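Local coordinates for AztD protein (Citrobacter koseri, PDB 6CMK) that acts as a periplasmic zinc chaperone, binding zinc ions and handing one of them directly to the solute-binding protein AztC, at residues L38-H43 with S370-L375; N69-E74 with F80-S85; V89-S94 with S150-G155. One frame throughout, in Å; residues are numbered along the deposited sequence.

Contact 1 (L38-H43 with S370-L375); sequences LFIADH and SKIIVL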
ATOM      1  N   LEU B  38     -11.554  13.010  10.778  1.00 13.30           N
ATOM      2  CA  LEU B  38     -10.662  14.070  11.211  1.00 17.86           C
ATOM      3  C   LEU B  38     -10.411  13.946  12.702  1.00 16.14           C
ATOM      4  O   LEU B  38     -11.324  13.648  13.476  1.00 17.14           O
ATOM      5  CB  LEU B  38     -11.261  15.452  10.944  1.00 13.81           C
ATOM      6  CG  LEU B  38     -11.814  15.718   9.549  1.00 14.19           C
ATOM      7  CD1 LEU B  38     -12.468  17.109   9.504  1.00 19.47           C
ATOM      8  CD2 LEU B  38     -10.707  15.590   8.534  1.00 20.17           C
ATOM      9  N   PHE B  39      -9.179  14.228  13.102  1.00 14.77           N
ATOM     10  CA  PHE B  39      -8.809  14.324  14.505  1.00 14.65           C
ATOM     11  C   PHE B  39      -8.245  15.716  14.718  1.00 15.34           C
ATOM     12  O   PHE B  39      -7.292  16.108  14.040  1.00 14.32           O
ATOM     13  CB  PHE B  39      -7.814  13.221  14.870  1.00 14.48           C
ATOM     14  CG  PHE B  39      -8.390  11.850  14.703  1.00 14.65           C
ATOM     15  CD1 PHE B  39      -8.482  11.285  13.447  1.00 15.59           C
ATOM     16  CD2 PHE B  39      -8.906  11.161  15.784  1.00 15.54           C
ATOM     17  CE1 PHE B  39      -9.046  10.044  13.271  1.00 20.15           C
ATOM     18  CE2 PHE B  39      -9.469   9.912  15.615  1.00 17.07           C
ATOM     19  CZ  PHE B  39      -9.539   9.359  14.359  1.00 15.88           C
ATOM     20  N   ILE B  40      -8.864  16.472  15.625  1.00 16.41           N
ATOM     21  CA  ILE B  40      -8.628  17.905  15.735  1.00 17.68           C
ATOM     22  C   ILE B  40      -8.320  18.234  17.184  1.00 17.23           C
ATOM     23  O   ILE B  40      -9.138  17.971  18.075  1.00 19.20           O
ATOM     24  CB  ILE B  40      -9.830  18.727  15.248  1.00 20.81           C
ATOM     25  CG1 ILE B  40     -10.273  18.285  13.847  1.00 19.34           C
ATOM     26  CG2 ILE B  40      -9.472  20.198  15.230  1.00 23.88           C
ATOM     27  CD1 ILE B  40     -11.705  17.834  13.819  1.00 26.53           C
ATOM     28  N   ALA B  41      -7.163  18.833  17.413  1.00 17.05           N
ATOM     29  CA  ALA B  41      -6.746  19.230  18.747  1.00 16.59           C
ATOM     30  C   ALA B  41      -7.035  20.708  18.979  1.00 18.60           C
ATOM     31  O   ALA B  41      -6.775  21.550  18.114  1.00 26.01           O
ATOM     32  CB  ALA B  41      -5.254  18.955  18.954  1.00 21.40           C
ATOM     33  N   ASP B  42      -7.572  21.008  20.155  1.00 19.78           N
ATOM     34  CA  ASP B  42      -7.804  22.383  20.567  1.00 20.65           C
ATOM     35  C   ASP B  42      -6.486  23.023  20.972  1.00 28.01           C
ATOM     36  O   ASP B  42      -5.606  22.362  21.533  1.00 26.47           O
ATOM     37  CB  ASP B  42      -8.793  22.419  21.727  1.00 21.96           C
ATOM     38  CG  ASP B  42      -9.332  23.804  21.990  1.00 28.39           C
ATOM     39  OD1 ASP B  42      -8.723  24.535  22.803  1.00 32.12           O
ATOM     40  OD2 ASP B  42     -10.350  24.160  21.365  1.00 32.61           O
ATOM     41  N   HIS B  43      -6.344  24.317  20.680  1.00 25.40           N
ATOM     42  CA  HIS B  43      -5.071  24.977  20.934  1.00 27.18           C
ATOM     43  C   HIS B  43      -4.808  25.118  22.424  1.00 26.59           C
ATOM     44  O   HIS B  43      -3.659  25.018  22.865  1.00 32.75           O
ATOM     45  CB  HIS B  43      -5.026  26.359  20.283  1.00 29.13           C
ATOM     46  CG  HIS B  43      -3.746  27.085  20.548  1.00 36.99           C
ATOM     47  ND1 HIS B  43      -3.587  27.941  21.614  1.00 36.48           N
ATOM     48  CD2 HIS B  43      -2.553  27.052  19.908  1.00 36.82           C
ATOM     49  CE1 HIS B  43      -2.357  28.420  21.609  1.00 36.60           C
ATOM     50  NE2 HIS B  43      -1.709  27.898  20.584  1.00 35.78           N
ATOM     51  N   SER B 370     -13.638  29.238  15.329  1.00 22.56           N
ATOM     52  CA  SER B 370     -14.223  27.988  15.800  1.00 21.64           C
ATOM     53  C   SER B 370     -14.872  27.217  14.652  1.00 20.80           C
ATOM     54  O   SER B 370     -16.008  26.752  14.752  1.00 23.92           O
ATOM     55  CB  SER B 370     -15.242  28.252  16.909  1.00 26.17           C
ATOM     56  OG  SER B 370     -14.681  29.014  17.959  1.00 25.38           O
ATOM     57  N   LYS B 371     -14.141  27.070  13.547  1.00 21.74           N
ATOM     58  CA  LYS B 371     -14.678  26.318  12.420  1.00 25.85           C
ATOM     59  C   LYS B 371     -13.548  25.701  11.613  1.00 24.45           C
ATOM     60  O   LYS B 371     -12.373  26.045  11.778  1.00 20.41           O
ATOM     61  CB  LYS B 371     -15.564  27.197  11.523  1.00 29.43           C
ATOM     62  CG  LYS B 371     -14.849  28.323  10.775  1.00 28.73           C
ATOM     63  CD  LYS B 371     -15.842  29.238  10.015  1.00 32.46           C
ATOM     64  CE  LYS B 371     -16.826  29.953  10.947  1.00 53.40           C
ATOM     65  NZ  LYS B 371     -17.897  30.724  10.241  1.00 50.80           N
ATOM     66  N   ILE B 372     -13.928  24.739  10.771  1.00 19.08           N
ATOM     67  CA  ILE B 372     -13.060  24.155   9.761  1.00 16.83           C
ATOM     68  C   ILE B 372     -13.685  24.452   8.410  1.00 19.08           C
ATOM     69  O   ILE B 372     -14.871  24.173   8.206  1.00 18.33           O
ATOM     70  CB  ILE B 372     -12.904  22.634   9.958  1.00 17.39           C
ATOM     71  CG1 ILE B 372     -12.351  22.336  11.355  1.00 24.02           C
ATOM     72  CG2 ILE B 372     -12.023  22.032   8.862  1.00 18.67           C
ATOM     73  CD1 ILE B 372     -12.414  20.864  11.733  1.00 27.79           C
ATOM     74  N   ILE B 373     -12.896  25.013   7.494  1.00 18.10           N
ATOM     75  CA  ILE B 373     -13.348  25.263   6.127  1.00 20.00           C
ATOM     76  C   ILE B 373     -13.083  24.018   5.292  1.00 15.88           C
ATOM     77  O   ILE B 373     -12.017  23.402   5.400  1.00 15.34           O
ATOM     78  CB  ILE B 373     -12.638  26.487   5.516  1.00 19.94           C
ATOM     79  CG1 ILE B 373     -12.725  27.703   6.440  1.00 22.63           C
ATOM     80  CG2 ILE B 373     -13.217  26.789   4.140  1.00 19.61           C
ATOM     81  CD1 ILE B 373     -14.108  28.007   6.971  1.00 30.93           C
ATOM     82  N   VAL B 374     -14.046  23.645   4.448  1.00 15.92           N
ATOM     83  CA  VAL B 374     -13.940  22.446   3.617  1.00 15.32           C
ATOM     84  C   VAL B 374     -13.921  22.872   2.158  1.00 17.02           C
ATOM     85  O   VAL B 374     -14.835  23.570   1.702  1.00 18.45           O
ATOM     86  CB  VAL B 374     -15.101  21.466   3.872  1.00 17.88           C
ATOM     87  CG1 VAL B 374     -14.872  20.168   3.112  1.00 20.03           C
ATOM     88  CG2 VAL B 374     -15.269  21.187   5.357  1.00 17.88           C
ATOM     89  N   LEU B 375     -12.895  22.446   1.431  1.00 16.37           N
ATOM     90  CA  LEU B 375     -12.756  22.760   0.017  1.00 18.15           C
ATOM     91  C   LEU B 375     -12.766  21.487  -0.808  1.00 17.65           C
ATOM     92  O   LEU B 375     -12.225  20.460  -0.398  1.00 16.00           O
ATOM     93  CB  LEU B 375     -11.452  23.504  -0.278  1.00 18.62           C
ATOM     94  CG  LEU B 375     -11.267  24.855   0.405  1.00 24.18           C
ATOM     95  CD1 LEU B 375     -10.528  24.707   1.737  1.00 26.74           C
ATOM     96  CD2 LEU B 375     -10.521  25.783  -0.533  1.00 32.11           C
TER
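Ile40 and Ile372 meet tip to tip, their CD1 methyls 3.7 Å apart. Both side chains place CG1 beside the backbone N and CG2 anti to it (chi1 -52° in Ile40, -58° in Ile372), which leaves the longer branch to span the gap. The backbones stay well separated, with Ile40 CA and Ile372 CA 9.7 Å apart, so the gap is bridged by the outer ends of the side chains, with no backbone atom taking part. The same CD1 of Ile372 also approaches Ile40 CG1 at 4.0 Å and, more loosely, Leu38 CD1 at 4.4 Å, because Leu38 and Ile40, two apart on strand 32-42, direct their side chains to one face of the sheet.

The fold is a beta propeller, and two neighbouring blades face each other here. Strand 371-376 belongs to the blade that begins with strand 355-358, whereas strand 32-42 pairs with the C-terminal strand 392-403, the "Velcro" arrangement that closes the propeller ring. Tyr363 of strand 361-366 adds its side chain to this apolar interface, touching both Leu38 and Ile372, while Pro392 packs on Ile40 and Val388 on Ile372.

Polar interactions lie at the margins. OD2 of Asp42 takes the backbone N-H of Gln391, and OD1 accepts from the backbone N of Asp44 and of Lys45. On the other strand, Lys371 NZ forms a salt bridge with Glu385.

Contact 2 (N69-E74 with F80-S85); sequences NLSRSE and FAIQGS
Phe80 and Ser71 form a hydrogen-bonded antiparallel pair in a beta hairpin, the first two strands of one propeller blade. Phe80 N donates to Ser71 O at 2.8 Å, almost straight (172° at the hydrogen), and Ser71 N returns the bond to Phe80 O at 3.0 Å. The Phe80 ring, its edge toward Ser71 O, leans on Phe127 of the next blade.

Ala81 follows as a non-hydrogen-bonded partner of Leu70. Their side chains share the opposite face from Phe80, and the CD2 branch of Leu70 bends across to Ala81 CB at 3.8 Å. Between the strands, the Ala81 CA-H is directed at Asn69 O, 3.4 Å from CA to that oxygen.

Ile82 closes the ladder with Asn69: Ile82 N bonds to Asn69 O and Asn69 N to Ile82 O, each at 2.8 Å. Asn69 turns its amide away from this pairing, ND2 bonding to Asn394 OD1.

Gln83 folds back along its own strand. Its OE1 accepts from the backbone N of Lys65 and of Gly66, and its NE2 reaches Ala81 O at 3.1 Å, approaching from above that carbonyl's plane, 43° out of it.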
ATOM      1  N   ASN B  69      -0.332  18.037  20.080  1.00 16.95           N
ATOM      2  CA  ASN B  69       0.013  17.928  18.674  1.00 18.50           C
ATOM      3  C   ASN B  69      -0.361  16.521  18.218  1.00 20.11           C
ATOM      4  O   ASN B  69      -0.331  15.575  19.006  1.00 19.47           O
ATOM      5  CB  ASN B  69       1.510  18.191  18.444  1.00 26.09           C
ATOM      6  CG  ASN B  69       1.934  19.616  18.810  1.00 48.50           C
ATOM      7  OD1 ASN B  69       3.095  19.851  19.153  1.00 51.53           O
ATOM      8  ND2 ASN B  69       1.004  20.566  18.740  1.00 49.87           N
ATOM      9  N   LEU B  70      -0.743  16.377  16.954  1.00 14.63           N
ATOM     10  CA  LEU B  70      -1.309  15.120  16.484  1.00 16.67           C
ATOM     11  C   LEU B  70      -0.478  14.519  15.365  1.00 17.95           C
ATOM     12  O   LEU B  70       0.006  15.232  14.478  1.00 16.51           O
ATOM     13  CB  LEU B  70      -2.758  15.308  15.994  1.00 18.33           C
ATOM     14  CG  LEU B  70      -3.768  15.767  17.046  1.00 15.33           C
ATOM     15  CD1 LEU B  70      -5.123  16.033  16.426  1.00 16.52           C
ATOM     16  CD2 LEU B  70      -3.909  14.734  18.138  1.00 18.37           C
ATOM     17  N   SER B  71      -0.339  13.192  15.408  1.00 15.98           N
ATOM     18  CA  SER B  71       0.289  12.428  14.344  1.00 16.40           C
ATOM     19  C   SER B  71      -0.527  11.171  14.088  1.00 17.50           C
ATOM     20  O   SER B  71      -1.073  10.567  15.016  1.00 15.60           O
ATOM     21  CB  SER B  71       1.732  12.029  14.689  1.00 19.36           C
ATOM     22  OG  SER B  71       2.590  13.149  14.776  1.00 22.22           O
ATOM     23  N   ARG B  72      -0.584  10.765  12.824  1.00 16.10           N
ATOM     24  CA  ARG B  72      -1.218   9.512  12.449  1.00 11.38           C
ATOM     25  C   ARG B  72      -0.160   8.490  12.072  1.00 12.80           C
ATOM     26  O   ARG B  72       0.940   8.833  11.642  1.00 16.43           O
ATOM     27  CB  ARG B  72      -2.183   9.686  11.268  1.00 12.69           C
ATOM     28  CG  ARG B  72      -1.547  10.226   9.995  1.00 16.97           C
ATOM     29  CD  ARG B  72      -2.413   9.953   8.768  1.00 16.63           C
ATOM     30  NE  ARG B  72      -2.333   8.555   8.334  1.00 15.45           N
ATOM     31  CZ  ARG B  72      -3.057   8.044   7.341  1.00 14.31           C
ATOM     32  NH1 ARG B  72      -3.924   8.803   6.682  1.00 16.16           N
ATOM     33  NH2 ARG B  72      -2.913   6.774   6.994  1.00 12.18           N
ATOM     34  N   SER B  73      -0.523   7.221  12.224  1.00 14.85           N
ATOM     35  CA  SER B  73       0.302   6.138  11.721  1.00 13.41           C
ATOM     36  C   SER B  73       0.111   5.995  10.217  1.00 15.99           C
ATOM     37  O   SER B  73      -0.876   6.463   9.647  1.00 15.42           O
ATOM     38  CB  SER B  73      -0.060   4.819  12.392  1.00 14.61           C
ATOM     39  OG  SER B  73      -1.347   4.405  11.973  1.00 13.95           O
ATOM     40  N   GLU B  74       1.071   5.332   9.580  1.00 11.76           N
ATOM     41  CA  GLU B  74       0.938   5.050   8.151  1.00 15.59           C
ATOM     42  C   GLU B  74      -0.308   4.221   7.859  1.00 16.05           C
ATOM     43  O   GLU B  74      -1.023   4.489   6.884  1.00 15.49           O
ATOM     44  CB  GLU B  74       2.193   4.344   7.639  1.00 14.38           C
ATOM     45  CG  GLU B  74       3.409   5.243   7.592  1.00 18.69           C
ATOM     46  CD  GLU B  74       4.595   4.639   6.880  1.00 24.32           C
ATOM     47  OE1 GLU B  74       4.772   3.398   6.928  1.00 18.11           O
ATOM     48  OE2 GLU B  74       5.356   5.424   6.268  1.00 25.67           O
ATOM     49  N   PHE B  80      -1.744   9.542  17.504  1.00 15.40           N
ATOM     50  CA  PHE B  80      -0.997   9.854  18.715  1.00 16.91           C
ATOM     51  C   PHE B  80      -1.115  11.338  19.023  1.00 15.12           C
ATOM     52  O   PHE B  80      -1.031  12.179  18.126  1.00 17.25           O
ATOM     53  CB  PHE B  80       0.464   9.425  18.572  1.00 16.74           C
ATOM     54  CG  PHE B  80       0.631   7.930  18.544  1.00 19.58           C
ATOM     55  CD1 PHE B  80       0.423   7.226  17.379  1.00 24.39           C
ATOM     56  CD2 PHE B  80       0.958   7.232  19.690  1.00 28.64           C
ATOM     57  CE1 PHE B  80       0.559   5.842  17.353  1.00 24.05           C
ATOM     58  CE2 PHE B  80       1.093   5.854  19.671  1.00 32.71           C
ATOM     59  CZ  PHE B  80       0.892   5.162  18.496  1.00 27.31           C
ATOM     60  N   ALA B  81      -1.345  11.638  20.296  1.00 17.37           N
ATOM     61  CA  ALA B  81      -1.591  12.995  20.771  1.00 17.30           C
ATOM     62  C   ALA B  81      -0.453  13.350  21.724  1.00 16.30           C
ATOM     63  O   ALA B  81      -0.440  12.919  22.885  1.00 17.58           O
ATOM     64  CB  ALA B  81      -2.959  13.095  21.441  1.00 20.70           C
ATOM     65  N   ILE B  82       0.507  14.113  21.217  1.00 16.63           N
ATOM     66  CA  ILE B  82       1.715  14.457  21.952  1.00 17.50           C
ATOM     67  C   ILE B  82       1.426  15.722  22.750  1.00 21.34           C
ATOM     68  O   ILE B  82       1.079  16.764  22.176  1.00 19.12           O
ATOM     69  CB  ILE B  82       2.907  14.654  20.999  1.00 18.23           C
ATOM     70  CG1 ILE B  82       3.349  13.333  20.355  1.00 20.29           C
ATOM     71  CG2 ILE B  82       4.102  15.225  21.758  1.00 21.46           C
ATOM     72  CD1 ILE B  82       2.470  12.791  19.231  1.00 18.65           C
ATOM     73  N   GLN B  83       1.587  15.639  24.072  1.00 19.17           N
ATOM     74  CA  GLN B  83       1.256  16.725  24.997  1.00 21.97           C
ATOM     75  C   GLN B  83       2.534  17.175  25.705  1.00 21.30           C
ATOM     76  O   GLN B  83       2.837  16.744  26.818  1.00 21.79           O
ATOM     77  CB  GLN B  83       0.189  16.252  25.969  1.00 18.66           C
ATOM     78  CG  GLN B  83      -1.097  15.828  25.271  1.00 22.89           C
ATOM     79  CD  GLN B  83      -1.864  14.769  26.028  1.00 23.75           C
ATOM     80  OE1 GLN B  83      -2.326  15.001  27.136  1.00 22.32           O
ATOM     81  NE2 GLN B  83      -1.991  13.584  25.430  1.00 19.32           N
ATOM     82  N   GLY B  84       3.273  18.068  25.051  1.00 22.58           N
ATOM     83  CA  GLY B  84       4.598  18.425  25.535  1.00 19.83           C
ATOM     84  C   GLY B  84       4.588  18.968  26.949  1.00 25.43           C
ATOM     85  O   GLY B  84       5.431  18.596  27.770  1.00 29.29           O
ATOM     86  N   SER B  85       3.628  19.840  27.260  1.00 25.59           N
ATOM     87  CA  SER B  85       3.597  20.465  28.577  1.00 28.42           C
ATOM     88  C   SER B  85       3.075  19.531  29.658  1.00 27.81           C
ATOM     89  O   SER B  85       3.319  19.781  30.843  1.00 33.76           O
ATOM     90  CB  SER B  85       2.740  21.733  28.547  1.00 30.14           C
ATOM     91  OG  SER B  85       1.390  21.444  28.226  1.00 29.54           O
TER

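Contact 3 (V89-S94 with S150-G155); sequences VSTIAS and SAVLKG
Val152 has chi1 near 176°, which sets CG1 anti to its backbone N and sends that methyl out toward strand 88-100; Thr91 has chi1 72°, with OG1 beside both its N and its carbonyl carbon. The two atoms meet at 4.3 Å, Val152 CG1 against Thr91 OG1, a loose van der Waals touch. That hydroxyl is satisfied within its own blade by a hydrogen bond to Leu117 O, so it can sit beside a methyl with its polar end already satisfied.

One residue further along, Leu153 carries CG beside its backbone N (chi1 -78°); with CD1 running on nearly anti to CA, the other branch, CD2, is the one turned to Ala93 CB. The separation is again 4.3 Å, from Leu153 CD2 to Ala93 CB. Since Thr91 and Ala93 are two apart on the strand, both turn their side chains to the face that receives the helix. The backbones stay apart, 7.1 Å between Ala93 CA and Leu153 CA.

Neighbouring strands widen the patch: Leu117 also touches Val152, and Thr78 touches Leu153. The helix then finishes in a Schellman motif, where Gly155, at positive phi, sends its N-H back to Val152 O at 2.9 Å. On another side of the helix, Ser150 N bonds to Glu256 of the second subunit.

Helix 149-153 sits between the third and fourth strands of its own blade, 143-148 and 160-163, and lies against the third strand of the preceding one: blade-to-blade packing in a beta propeller, made here by a short helical connection.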
ATOM      1  N   VAL B  89       2.145  11.195  26.078  1.00 18.21           N
ATOM      2  CA  VAL B  89       1.609  10.982  24.739  1.00 17.53           C
ATOM      3  C   VAL B  89       0.453  10.005  24.890  1.00 20.21           C
ATOM      4  O   VAL B  89       0.626   8.918  25.456  1.00 21.65           O
ATOM      5  CB  VAL B  89       2.670  10.442  23.767  1.00 16.20           C
ATOM      6  CG1 VAL B  89       2.104  10.337  22.357  1.00 19.39           C
ATOM      7  CG2 VAL B  89       3.915  11.320  23.793  1.00 20.03           C
ATOM      8  N   SER B  90      -0.726  10.405  24.427  1.00 18.03           N
ATOM      9  CA  SER B  90      -1.909   9.560  24.450  1.00 18.07           C
ATOM     10  C   SER B  90      -2.088   8.926  23.085  1.00 17.86           C
ATOM     11  O   SER B  90      -1.572   9.417  22.081  1.00 20.98           O
ATOM     12  CB  SER B  90      -3.167  10.355  24.806  1.00 22.88           C
ATOM     13  OG  SER B  90      -3.069  10.930  26.090  1.00 23.21           O
ATOM     14  N   THR B  91      -2.837   7.829  23.060  1.00 17.64           N
ATOM     15  CA  THR B  91      -3.000   7.042  21.849  1.00 16.10           C
ATOM     16  C   THR B  91      -4.473   6.765  21.613  1.00 15.72           C
ATOM     17  O   THR B  91      -5.194   6.361  22.529  1.00 15.63           O
ATOM     18  CB  THR B  91      -2.214   5.742  21.955  1.00 25.83           C
ATOM     19  OG1 THR B  91      -2.864   4.859  22.871  1.00 46.13           O
ATOM     20  CG2 THR B  91      -0.828   6.046  22.465  1.00 24.38           C
ATOM     21  N   ILE B  92      -4.904   6.970  20.375  1.00 20.86           N
ATOM     22  CA  ILE B  92      -6.291   6.825  19.960  1.00 17.51           C
ATOM     23  C   ILE B  92      -6.349   5.764  18.868  1.00 18.55           C
ATOM     24  O   ILE B  92      -5.564   5.805  17.912  1.00 17.79           O
ATOM     25  CB  ILE B  92      -6.854   8.165  19.445  1.00 17.76           C
ATOM     26  CG1 ILE B  92      -6.953   9.182  20.584  1.00 21.11           C
ATOM     27  CG2 ILE B  92      -8.222   7.978  18.782  1.00 21.12           C
ATOM     28  CD1 ILE B  92      -7.138  10.624  20.104  1.00 23.69           C
ATOM     29  N   ALA B  93      -7.280   4.824  19.004  1.00 16.36           N
ATOM     30  CA  ALA B  93      -7.606   3.937  17.894  1.00 15.57           C
ATOM     31  C   ALA B  93      -8.595   4.660  16.993  1.00 14.59           C
ATOM     32  O   ALA B  93      -9.690   5.034  17.427  1.00 17.19           O
ATOM     33  CB  ALA B  93      -8.181   2.613  18.387  1.00 19.69           C
ATOM     34  N   SER B  94      -8.195   4.888  15.747  1.00 17.09           N
ATOM     35  CA  SER B  94      -9.008   5.707  14.858  1.00 18.60           C
ATOM     36  C   SER B  94     -10.349   5.059  14.558  1.00 16.04           C
ATOM     37  O   SER B  94     -11.325   5.760  14.256  1.00 18.08           O
ATOM     38  CB  SER B  94      -8.254   5.947  13.561  1.00 13.88           C
ATOM     39  OG  SER B  94      -8.184   4.742  12.816  1.00 16.14           O
ATOM     40  N   SER B 150       1.233  -2.694  16.261  1.00 15.50           N
ATOM     41  CA  SER B 150       0.432  -3.898  16.441  1.00 18.09           C
ATOM     42  C   SER B 150       0.224  -4.186  17.920  1.00 17.95           C
ATOM     43  O   SER B 150      -0.897  -4.474  18.360  1.00 16.82           O
ATOM     44  CB  SER B 150       1.094  -5.079  15.733  1.00 24.56           C
ATOM     45  OG  SER B 150       0.411  -6.290  16.017  1.00 29.99           O
ATOM     46  N   ALA B 151       1.291  -4.069  18.711  1.00 14.41           N
ATOM     47  CA  ALA B 151       1.167  -4.233  20.157  1.00 16.45           C
ATOM     48  C   ALA B 151       0.244  -3.179  20.757  1.00 15.39           C
ATOM     49  O   ALA B 151      -0.631  -3.494  21.573  1.00 18.48           O
ATOM     50  CB  ALA B 151       2.551  -4.165  20.799  1.00 21.52           C
ATOM     51  N   VAL B 152       0.412  -1.921  20.351  1.00 16.49           N
ATOM     52  CA  VAL B 152      -0.408  -0.840  20.892  1.00 19.33           C
ATOM     53  C   VAL B 152      -1.889  -1.131  20.675  1.00 20.38           C
ATOM     54  O   VAL B 152      -2.714  -0.973  21.581  1.00 20.68           O
ATOM     55  CB  VAL B 152      -0.000   0.497  20.251  1.00 28.96           C
ATOM     56  CG1 VAL B 152      -0.908   1.635  20.727  1.00 63.53           C
ATOM     57  CG2 VAL B 152       1.461   0.772  20.542  1.00 59.50           C
ATOM     58  N   LEU B 153      -2.252  -1.544  19.460  1.00 20.01           N
ATOM     59  CA  LEU B 153      -3.661  -1.778  19.156  1.00 20.03           C
ATOM     60  C   LEU B 153      -4.238  -2.927  19.965  1.00 24.52           C
ATOM     61  O   LEU B 153      -5.447  -2.937  20.233  1.00 30.04           O
ATOM     62  CB  LEU B 153      -3.841  -2.057  17.664  1.00 19.48           C
ATOM     63  CG  LEU B 153      -3.797  -0.813  16.791  1.00 25.48           C
ATOM     64  CD1 LEU B 153      -3.569  -1.209  15.339  1.00 26.57           C
ATOM     65  CD2 LEU B 153      -5.093  -0.037  16.982  1.00 22.94           C
ATOM     66  N   LYS B 154      -3.413  -3.911  20.343  1.00 18.81           N
ATOM     67  CA  LYS B 154      -3.863  -4.984  21.215  1.00 21.97           C
ATOM     68  C   LYS B 154      -3.957  -4.559  22.672  1.00 25.68           C
ATOM     69  O   LYS B 154      -4.404  -5.357  23.501  1.00 26.68           O
ATOM     70  CB  LYS B 154      -2.919  -6.187  21.147  1.00 30.50           C
ATOM     71  CG  LYS B 154      -2.678  -6.826  19.795  1.00 47.97           C
ATOM     72  CD  LYS B 154      -1.768  -8.028  20.020  1.00 49.75           C
ATOM     73  CE  LYS B 154      -0.936  -8.412  18.815  1.00 61.31           C
ATOM     74  NZ  LYS B 154       0.128  -9.372  19.233  1.00 69.72           N
ATOM     75  N   GLY B 155      -3.531  -3.343  23.003  1.00 24.41           N
ATOM     76  CA  GLY B 155      -3.479  -2.922  24.387  1.00 22.76           C
ATOM     77  C   GLY B 155      -2.244  -3.370  25.131  1.00 22.00           C
ATOM     78  O   GLY B 155      -2.276  -3.454  26.368  1.00 21.94           O
TER

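In the fold
Contacts 2 and 3 share a blade: strands 78-83 and 88-100 are neighbours in it, joined where Ala81 N meets Ser90 O at 2.9 Å and Gln83 NE2 meets Ser90 OG at 2.9 Å. Contact 1 lies at the other flank of the preceding blade, which packs on both of the others: Phe39 O comes to 3.2 Å from Leu70 CD1 of contact 2, and Phe39 CZ to 3.7 Å from Ser94 CA of contact 3. The centre of contact 2 is 16 Å from that of contact 1 and 12 Å from that of contact 3. Contact 2 alone approaches a metal site: the Asn69 side chain is about 8 Å from a bound zinc ion, and that of Ile82 about 8 Å from the side chain of the zinc ligand His126.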